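Local coordinates for protein BlEst2 (Bacillus licheniformis, PDB 6WPX) that probably hydrolyses ester bonds as a Bacillus lipase or esterase, here in its propeptide form, with a C-terminal domain that has autoinhibitory effects, at residues G77-F82 / F109-I114; S151-L156 / G221-M226; N208-F213 / G228-A233. All coordinates share one frame; numbering follows the deposited sequence.

Contact 1 (G77-F82 / F109-I114); sequences GYDAAF and FGRKVI
A beta-alpha-beta crossover of the α/β-hydrolase sheet brings F109, the last residue of helix 91-109, against D79, just before strand 80-83, and A80 and A81 at its start. The phenyl ring arrives rim first. CG lies beside the backbone N (chi1 -72°), and the far side of the ring is pressed into the chain: CZ sits 3.6 Å from A80 O and CE2 3.9 Å from A81 CB, both partners near the ring plane. CE1 meets D79 CB obliquely at 3.8 Å. An edge-on carbonyl is probably a mildly favourable neighbour for aromatic C-H groups.

Near the ring, D79 OD2 and R111 NH2 carry opposite charges but stand 4.4 Å apart, beyond a salt bridge; the carboxylate lies at the edge of the guanidinium. Each has a firmer partner elsewhere, since D79 OD1 accepts from V40 N and R111 NH1 donates to D44 O. Y78 CE2 grazes I114 CD1 at 4.5 Å.

The CA atoms of A80 and V113 are 8.7 Å apart, as suits two parallel strands separated by a third: strand 50-53 runs between 80-83 and 113-118, and A81 and V113 both rest on its V51.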
loop_
_atom_site.group_PDB
_atom_site.type_symbol
_atom_site.label_atom_id
_atom_site.label_comp_id
_atom_site.label_asym_id
_atom_site.label_seq_id
_atom_site.Cartn_x
_atom_site.Cartn_y
_atom_site.Cartn_z
ATOM N N GLY A 77 24.268 -13.369 18.256
ATOM C CA GLY A 77 25.566 -12.699 18.284
ATOM C C GLY A 77 25.648 -11.373 17.561
ATOM O O GLY A 77 26.750 -10.914 17.242
ATOM N N TYR A 78 24.488 -10.738 17.331
ATOM C CA TYR A 78 24.431 -9.458 16.663
ATOM C C TYR A 78 24.153 -8.323 17.608
ATOM O O TYR A 78 23.184 -8.354 18.371
ATOM C CB TYR A 78 23.377 -9.434 15.537
ATOM C CG TYR A 78 23.841 -10.108 14.270
ATOM C CD1 TYR A 78 23.757 -11.486 14.125
ATOM C CD2 TYR A 78 24.431 -9.376 13.247
ATOM C CE1 TYR A 78 24.226 -12.121 12.978
ATOM C CE2 TYR A 78 24.905 -10.001 12.093
ATOM C CZ TYR A 78 24.798 -11.374 11.964
ATOM O OH TYR A 78 25.290 -12.013 10.853
ATOM N N ASP A 79 24.976 -7.296 17.523
ATOM C CA ASP A 79 24.693 -6.045 18.220
ATOM C C ASP A 79 23.642 -5.358 17.366
ATOM O O ASP A 79 23.475 -5.703 16.182
ATOM C CB ASP A 79 25.933 -5.180 18.381
ATOM C CG ASP A 79 26.750 -5.622 19.567
ATOM O OD1 ASP A 79 26.179 -5.704 20.698
ATOM O OD2 ASP A 79 27.945 -5.890 19.378
ATOM N N ALA A 80 22.870 -4.445 17.981
ATOM C CA ALA A 80 21.774 -3.822 17.263
ATOM C C ALA A 80 21.479 -2.461 17.805
ATOM O O ALA A 80 21.858 -2.154 18.933
ATOM C CB ALA A 80 20.519 -4.706 17.356
ATOM N N ALA A 81 20.809 -1.635 16.997
ATOM C CA ALA A 81 20.365 -0.290 17.376
ATOM C C ALA A 81 18.976 -0.094 16.773
ATOM O O ALA A 81 18.620 -0.767 15.814
ATOM C CB ALA A 81 21.346 0.773 16.880
ATOM N N PHE A 82 18.162 0.726 17.412
ATOM C CA PHE A 82 16.768 0.933 17.004
ATOM C C PHE A 82 16.565 2.417 16.945
ATOM O O PHE A 82 17.000 3.117 17.852
ATOM C CB PHE A 82 15.818 0.279 18.044
ATOM C CG PHE A 82 16.112 -1.197 18.247
ATOM C CD1 PHE A 82 17.078 -1.613 19.158
ATOM C CD2 PHE A 82 15.467 -2.159 17.482
ATOM C CE1 PHE A 82 17.394 -2.975 19.300
ATOM C CE2 PHE A 82 15.760 -3.525 17.639
ATOM C CZ PHE A 82 16.742 -3.922 18.521
ATOM N N PHE A 109 29.368 2.245 17.028
ATOM C CA PHE A 109 29.826 0.860 16.863
ATOM C C PHE A 109 31.260 0.738 16.330
ATOM O O PHE A 109 31.891 -0.308 16.484
ATOM C CB PHE A 109 28.841 0.072 16.010
ATOM C CG PHE A 109 27.521 -0.248 16.701
ATOM C CD1 PHE A 109 27.482 -1.090 17.816
ATOM C CD2 PHE A 109 26.316 0.231 16.193
ATOM C CE1 PHE A 109 26.263 -1.399 18.444
ATOM C CE2 PHE A 109 25.094 -0.108 16.800
ATOM C CZ PHE A 109 25.077 -0.913 17.927
ATOM N N GLY A 110 31.766 1.804 15.725
ATOM C CA GLY A 110 33.125 1.853 15.188
ATOM C C GLY A 110 33.271 1.091 13.888
ATOM O O GLY A 110 34.383 0.756 13.483
ATOM N N ARG A 111 32.138 0.822 13.212
ATOM C CA ARG A 111 32.096 0.069 11.946
ATOM C C ARG A 111 30.744 0.207 11.260
ATOM O O ARG A 111 29.771 0.626 11.896
ATOM C CB ARG A 111 32.400 -1.434 12.167
ATOM C CG ARG A 111 31.517 -2.128 13.216
ATOM C CD ARG A 111 32.047 -3.504 13.488
ATOM N NE ARG A 111 31.372 -4.142 14.614
ATOM C CZ ARG A 111 31.007 -5.419 14.632
ATOM N NH1 ARG A 111 31.228 -6.195 13.578
ATOM N NH2 ARG A 111 30.401 -5.926 15.696
ATOM N N LYS A 112 30.691 -0.203 9.961
ATOM C CA LYS A 112 29.491 -0.178 9.121
ATOM C C LYS A 112 28.435 -1.110 9.668
ATOM O O LYS A 112 28.734 -2.154 10.258
ATOM C CB LYS A 112 29.792 -0.496 7.646
ATOM C CG LYS A 112 30.526 0.627 6.920
ATOM C CD LYS A 112 30.552 0.372 5.436
ATOM C CE LYS A 112 31.690 1.084 4.755
ATOM N NZ LYS A 112 31.345 1.415 3.349
ATOM N N VAL A 113 27.201 -0.669 9.554
ATOM C CA VAL A 113 26.054 -1.396 10.063
ATOM C C VAL A 113 25.230 -1.967 8.918
ATOM O O VAL A 113 25.409 -1.598 7.753
ATOM C CB VAL A 113 25.191 -0.509 11.004
ATOM C CG1 VAL A 113 26.022 0.068 12.143
ATOM C CG2 VAL A 113 24.479 0.606 10.232
ATOM N N ILE A 114 24.286 -2.840 9.272
ATOM C CA ILE A 114 23.342 -3.415 8.323
ATOM C C ILE A 114 22.021 -2.722 8.623
ATOM O O ILE A 114 21.691 -2.539 9.787
ATOM C CB ILE A 114 23.232 -4.949 8.545
ATOM C CG1 ILE A 114 24.519 -5.674 8.096
ATOM C CG2 ILE A 114 21.959 -5.545 7.857
ATOM C CD1 ILE A 114 24.608 -7.110 8.667
#

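Contact 2 (S151-L156 / G221-M226); sequences SQLADL and GVYLNM
Y223 and L224 of helix 218-224 interlock with Q152, L153 and L156 of helix 152-157 in a buried packing of two helices that fall, along the chain, between strands of the mixed α/β-hydrolase sheet. The closest CA atoms, those of Q152 and L224, are 7.3 Å apart, so the fit depends on side chains filling one another's gaps.

The largest projection is the Y223 ring. Its CG is anti to the backbone N (chi1 -170°), and the ring slides along L153 and L156, one turn apart on the other helix, whose CD2 methyls both lie on the same side of its plane. L156 CD2 lies over that face, 4.1 Å from the centroid and 19° off the normal, a CH-pi contact displaced toward the rim; M226 CE, from the tyrosine's own segment, takes the opposite face. L153 fills the hollow between Y223 and L224: its CD2 comes obliquely to Y223 CD2 at 3.6 Å, while its CD1 turns to L224 CD1 at 3.9 Å. L224 in turn sends CD2 against Q152, whose chain bends at chi2 (94°), which places CD; OE1 lies 3.6 Å from L224 CD2.

Beyond the pair, L156 and Y223 both touch I292 and I382 on strands 290-297 and 377-386, so the two helices bear on the sheet that follows the hydrolase core. At the ring's phenolic end a water in the ring plane lies 2.6 Å from Y223 OH and donates to Q152 O at 2.8 Å, a carbonyl oxygen that also accepts from L156 N.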
loop_
_atom_site.group_PDB
_atom_site.type_symbol
_atom_site.label_atom_id
_atom_site.label_comp_id
_atom_site.label_asym_id
_atom_site.label_seq_id
_atom_site.Cartn_x
_atom_site.Cartn_y
_atom_site.Cartn_z
ATOM N N SER A 151 2.262 1.971 -2.810
ATOM C CA SER A 151 1.122 1.301 -2.238
ATOM C C SER A 151 -0.166 1.673 -2.985
ATOM O O SER A 151 -0.512 2.861 -3.055
ATOM C CB SER A 151 1.003 1.683 -0.767
ATOM O OG SER A 151 -0.259 1.252 -0.291
ATOM N N GLN A 152 -0.869 0.660 -3.537
ATOM C CA GLN A 152 -2.168 0.883 -4.214
ATOM C C GLN A 152 -3.226 1.321 -3.181
ATOM O O GLN A 152 -4.200 1.982 -3.531
ATOM C CB GLN A 152 -2.642 -0.345 -5.008
ATOM C CG GLN A 152 -1.697 -0.737 -6.178
ATOM C CD GLN A 152 -0.687 -1.798 -5.746
ATOM O OE1 GLN A 152 -0.300 -1.896 -4.568
ATOM N NE2 GLN A 152 -0.218 -2.592 -6.710
ATOM N N LEU A 153 -2.997 0.989 -1.906
ATOM C CA LEU A 153 -3.866 1.418 -0.810
ATOM C C LEU A 153 -3.652 2.911 -0.541
ATOM O O LEU A 153 -4.614 3.615 -0.235
ATOM C CB LEU A 153 -3.614 0.571 0.432
ATOM C CG LEU A 153 -4.159 -0.869 0.333
ATOM C CD1 LEU A 153 -3.611 -1.728 1.482
ATOM C CD2 LEU A 153 -5.719 -0.866 0.334
ATOM N N ALA A 154 -2.391 3.406 -0.693
ATOM C CA ALA A 154 -2.138 4.839 -0.581
ATOM C C ALA A 154 -2.807 5.537 -1.773
ATOM O O ALA A 154 -3.387 6.593 -1.577
ATOM C CB ALA A 154 -0.637 5.136 -0.548
ATOM N N ASP A 155 -2.778 4.919 -2.991
ATOM C CA ASP A 155 -3.443 5.483 -4.173
ATOM C C ASP A 155 -4.919 5.617 -3.890
ATOM O O ASP A 155 -5.518 6.636 -4.234
ATOM C CB ASP A 155 -3.269 4.597 -5.406
ATOM C CG ASP A 155 -1.847 4.493 -5.866
ATOM O OD1 ASP A 155 -1.003 5.255 -5.357
ATOM O OD2 ASP A 155 -1.579 3.684 -6.773
ATOM N N LEU A 156 -5.493 4.584 -3.249
ATOM C CA LEU A 156 -6.896 4.557 -2.849
ATOM C C LEU A 156 -7.207 5.678 -1.866
ATOM O O LEU A 156 -8.176 6.409 -2.091
ATOM C CB LEU A 156 -7.303 3.176 -2.273
ATOM C CG LEU A 156 -8.719 3.062 -1.700
ATOM C CD1 LEU A 156 -9.798 3.236 -2.796
ATOM C CD2 LEU A 156 -8.908 1.714 -0.973
ATOM N N GLY A 221 -5.815 -7.138 2.105
ATOM C CA GLY A 221 -5.459 -8.327 1.336
ATOM C C GLY A 221 -6.327 -8.567 0.112
ATOM O O GLY A 221 -5.807 -8.764 -0.987
ATOM N N VAL A 222 -7.648 -8.536 0.276
ATOM C CA VAL A 222 -8.574 -8.777 -0.843
ATOM C C VAL A 222 -8.569 -7.586 -1.803
ATOM O O VAL A 222 -8.733 -7.783 -2.987
ATOM C CB VAL A 222 -10.004 -9.224 -0.416
ATOM C CG1 VAL A 222 -9.957 -10.506 0.430
ATOM C CG2 VAL A 222 -10.730 -8.129 0.327
ATOM N N TYR A 223 -8.330 -6.369 -1.301
ATOM C CA TYR A 223 -8.180 -5.207 -2.179
ATOM C C TYR A 223 -6.930 -5.417 -3.048
ATOM O O TYR A 223 -6.987 -5.327 -4.267
ATOM C CB TYR A 223 -8.056 -3.899 -1.383
ATOM C CG TYR A 223 -8.141 -2.695 -2.298
ATOM C CD1 TYR A 223 -9.375 -2.201 -2.723
ATOM C CD2 TYR A 223 -6.991 -2.099 -2.800
ATOM C CE1 TYR A 223 -9.454 -1.144 -3.625
ATOM C CE2 TYR A 223 -7.059 -1.010 -3.664
ATOM C CZ TYR A 223 -8.288 -0.556 -4.094
ATOM O OH TYR A 223 -8.324 0.509 -4.946
ATOM N N LEU A 224 -5.799 -5.717 -2.411
ATOM C CA LEU A 224 -4.555 -5.899 -3.148
ATOM C C LEU A 224 -4.532 -7.178 -3.989
ATOM O O LEU A 224 -3.789 -7.223 -4.968
ATOM C CB LEU A 224 -3.341 -5.803 -2.221
ATOM C CG LEU A 224 -3.110 -4.461 -1.556
ATOM C CD1 LEU A 224 -1.928 -4.538 -0.636
ATOM C CD2 LEU A 224 -2.894 -3.323 -2.581
ATOM N N ASN A 225 -5.400 -8.167 -3.678
ATOM C CA ASN A 225 -5.561 -9.391 -4.488
ATOM C C ASN A 225 -5.993 -9.039 -5.912
ATOM O O ASN A 225 -5.752 -9.825 -6.813
ATOM C CB ASN A 225 -6.616 -10.330 -3.882
ATOM C CG ASN A 225 -6.047 -11.271 -2.869
ATOM O OD1 ASN A 225 -4.847 -11.300 -2.632
ATOM N ND2 ASN A 225 -6.902 -12.006 -2.218
ATOM N N MET A 226 -6.576 -7.855 -6.121
ATOM C CA MET A 226 -6.962 -7.423 -7.473
ATOM C C MET A 226 -5.719 -7.170 -8.319
ATOM O O MET A 226 -5.814 -7.180 -9.536
ATOM C CB MET A 226 -7.792 -6.144 -7.412
ATOM C CG MET A 226 -9.159 -6.338 -6.737
ATOM S SD MET A 226 -10.153 -4.856 -6.922
ATOM C CE MET A 226 -9.075 -3.595 -6.082
HETATM O O HOH W 1 -6.158 1.721 -5.552
#

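Contact 3 (N208-F213 / G228-A233); sequences NKIGGF and GENDGA
N230 and I210 meet where two loops, one before and one after helix 218-224 in sequence, run past each other. From CB, which points away from 208-213, N230 folds back: CG stands between the backbone N and the carbonyl carbon (chi1 71°) and lies 3.9 Å from I210 CG2. At the tip, OD1 comes within 3.4 Å of that methyl and accepts from G232 N at 2.8 Å, closing an Asx turn. ND2 donates to G228 O at 3.0 Å, nearly straight (175°) and almost in the amide plane, and to G221 O. An alanine here would probably leave G232 N and G228 O without these partners and open a gap beside I210 CG2.

No direct hydrogen bond joins 208-213 to 228-233. N230 O receives a CA-H...O contact from N208 CA at 3.3 Å, and K209 O one from D231 CA at 3.3 Å. A water donates to N208 O and accepts from N230 N.

D231 OD1 forms a second Asx turn with A233 N, whereas OD2 is hydrogen-bonded to H254 ND1, consistent with the acid-histidine pair of an α/β-hydrolase triad. The chemistry implies a loop with turns fixed partly by its own side-chain-to-backbone bonds, with 208-213 adding weak contacts and a water bridge.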
loop_
_atom_site.group_PDB
_atom_site.type_symbol
_atom_site.label_atom_id
_atom_site.label_comp_id
_atom_site.label_asym_id
_atom_site.label_seq_id
_atom_site.Cartn_x
_atom_site.Cartn_y
_atom_site.Cartn_z
ATOM N N ASN A 208 3.240 -13.172 1.373
ATOM C CA ASN A 208 2.114 -13.478 0.468
ATOM C C ASN A 208 0.869 -13.864 1.261
ATOM O O ASN A 208 -0.093 -14.343 0.679
ATOM C CB ASN A 208 2.475 -14.604 -0.505
ATOM C CG ASN A 208 2.829 -15.895 0.179
ATOM O OD1 ASN A 208 2.498 -16.130 1.333
ATOM N ND2 ASN A 208 3.604 -16.712 -0.474
ATOM N N LYS A 209 0.913 -13.710 2.585
ATOM C CA LYS A 209 -0.214 -14.090 3.428
ATOM C C LYS A 209 -1.104 -12.873 3.684
ATOM O O LYS A 209 -0.601 -11.824 4.052
ATOM C CB LYS A 209 0.285 -14.705 4.761
ATOM C CG LYS A 209 -0.838 -15.305 5.604
ATOM C CD LYS A 209 -0.356 -16.348 6.613
ATOM C CE LYS A 209 -0.014 -15.750 7.957
ATOM N NZ LYS A 209 0.163 -16.799 8.995
ATOM N N ILE A 210 -2.411 -13.012 3.504
ATOM C CA ILE A 210 -3.288 -11.873 3.794
ATOM C C ILE A 210 -3.952 -12.100 5.159
ATOM O O ILE A 210 -3.751 -13.154 5.767
ATOM C CB ILE A 210 -4.270 -11.546 2.638
ATOM C CG1 ILE A 210 -5.383 -12.631 2.479
ATOM C CG2 ILE A 210 -3.506 -11.328 1.328
ATOM C CD1 ILE A 210 -6.736 -12.043 1.809
ATOM N N GLY A 211 -4.716 -11.122 5.636
ATOM C CA GLY A 211 -5.409 -11.279 6.903
ATOM C C GLY A 211 -6.560 -12.251 6.750
ATOM O O GLY A 211 -7.177 -12.321 5.679
ATOM N N GLY A 212 -6.829 -13.020 7.804
ATOM C CA GLY A 212 -7.960 -13.941 7.814
ATOM C C GLY A 212 -9.265 -13.167 7.897
ATOM O O GLY A 212 -9.280 -12.030 8.386
ATOM N N PHE A 213 -10.372 -13.751 7.415
ATOM C CA PHE A 213 -11.677 -13.092 7.512
ATOM C C PHE A 213 -11.944 -12.723 8.984
ATOM O O PHE A 213 -11.820 -13.563 9.869
ATOM C CB PHE A 213 -12.811 -13.963 6.928
ATOM C CG PHE A 213 -14.159 -13.269 6.918
ATOM C CD1 PHE A 213 -14.400 -12.186 6.073
ATOM C CD2 PHE A 213 -15.184 -13.687 7.765
ATOM C CE1 PHE A 213 -15.634 -11.519 6.094
ATOM C CE2 PHE A 213 -16.438 -13.030 7.768
ATOM C CZ PHE A 213 -16.657 -11.958 6.929
ATOM N N GLY A 228 -2.354 -8.609 -7.256
ATOM C CA GLY A 228 -1.541 -9.822 -7.190
ATOM C C GLY A 228 -1.253 -10.248 -5.765
ATOM O O GLY A 228 -1.836 -9.698 -4.823
ATOM N N GLU A 229 -0.324 -11.207 -5.599
ATOM C CA GLU A 229 0.119 -11.710 -4.292
ATOM C C GLU A 229 0.559 -10.544 -3.410
ATOM O O GLU A 229 1.196 -9.607 -3.886
ATOM C CB GLU A 229 1.279 -12.729 -4.456
ATOM C CG GLU A 229 0.895 -14.017 -5.176
ATOM C CD GLU A 229 -0.370 -14.752 -4.761
ATOM O OE1 GLU A 229 -1.365 -14.631 -5.510
ATOM O OE2 GLU A 229 -0.373 -15.452 -3.720
ATOM N N ASN A 230 0.163 -10.560 -2.145
ATOM C CA ASN A 230 0.433 -9.439 -1.286
ATOM C C ASN A 230 0.390 -9.879 0.162
ATOM O O ASN A 230 -0.051 -10.988 0.450
ATOM C CB ASN A 230 -0.625 -8.316 -1.587
ATOM C CG ASN A 230 -2.000 -8.672 -1.112
ATOM O OD1 ASN A 230 -2.336 -8.424 0.041
ATOM N ND2 ASN A 230 -2.802 -9.307 -1.959
ATOM N N ASP A 231 0.823 -9.013 1.072
ATOM C CA ASP A 231 0.852 -9.361 2.494
ATOM C C ASP A 231 -0.261 -8.609 3.279
ATOM O O ASP A 231 -0.164 -8.485 4.498
ATOM C CB ASP A 231 2.242 -9.054 3.092
ATOM C CG ASP A 231 2.591 -7.568 3.171
ATOM O OD1 ASP A 231 1.730 -6.724 2.814
ATOM O OD2 ASP A 231 3.686 -7.248 3.632
ATOM N N GLY A 232 -1.268 -8.090 2.563
ATOM C CA GLY A 232 -2.346 -7.322 3.179
ATOM C C GLY A 232 -2.099 -5.825 3.106
ATOM O O GLY A 232 -3.037 -5.037 3.252
ATOM N N ALA A 233 -0.844 -5.407 2.836
ATOM C CA ALA A 233 -0.539 -3.974 2.742
ATOM C C ALA A 233 0.304 -3.648 1.537
ATOM O O ALA A 233 0.272 -2.524 1.070
ATOM C CB ALA A 233 0.169 -3.508 4.010
HETATM O O HOH W 2 -1.229 -13.054 -1.444
#

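Contact 1 closes before the other two open along the chain and lies apart from them, its centre about 35 Å from contact 2 and 32 Å from contact 3. It belongs to the early strands of the mixed sheet, 80-83 and 113-118. Contacts 2 and 3 have alternating segments, with centres about 10 Å apart, and meet around helix 218-224: 221-226 supplies half of contact 2, while the loops before and after that helix form contact 3. G221 O and N230 ND2, 3.2 Å apart, link them by a probable hydrogen bond. The helix thus connects the loop bearing the possible triad acid with side chains that reach the sheet of strands 290-297 and 377-386.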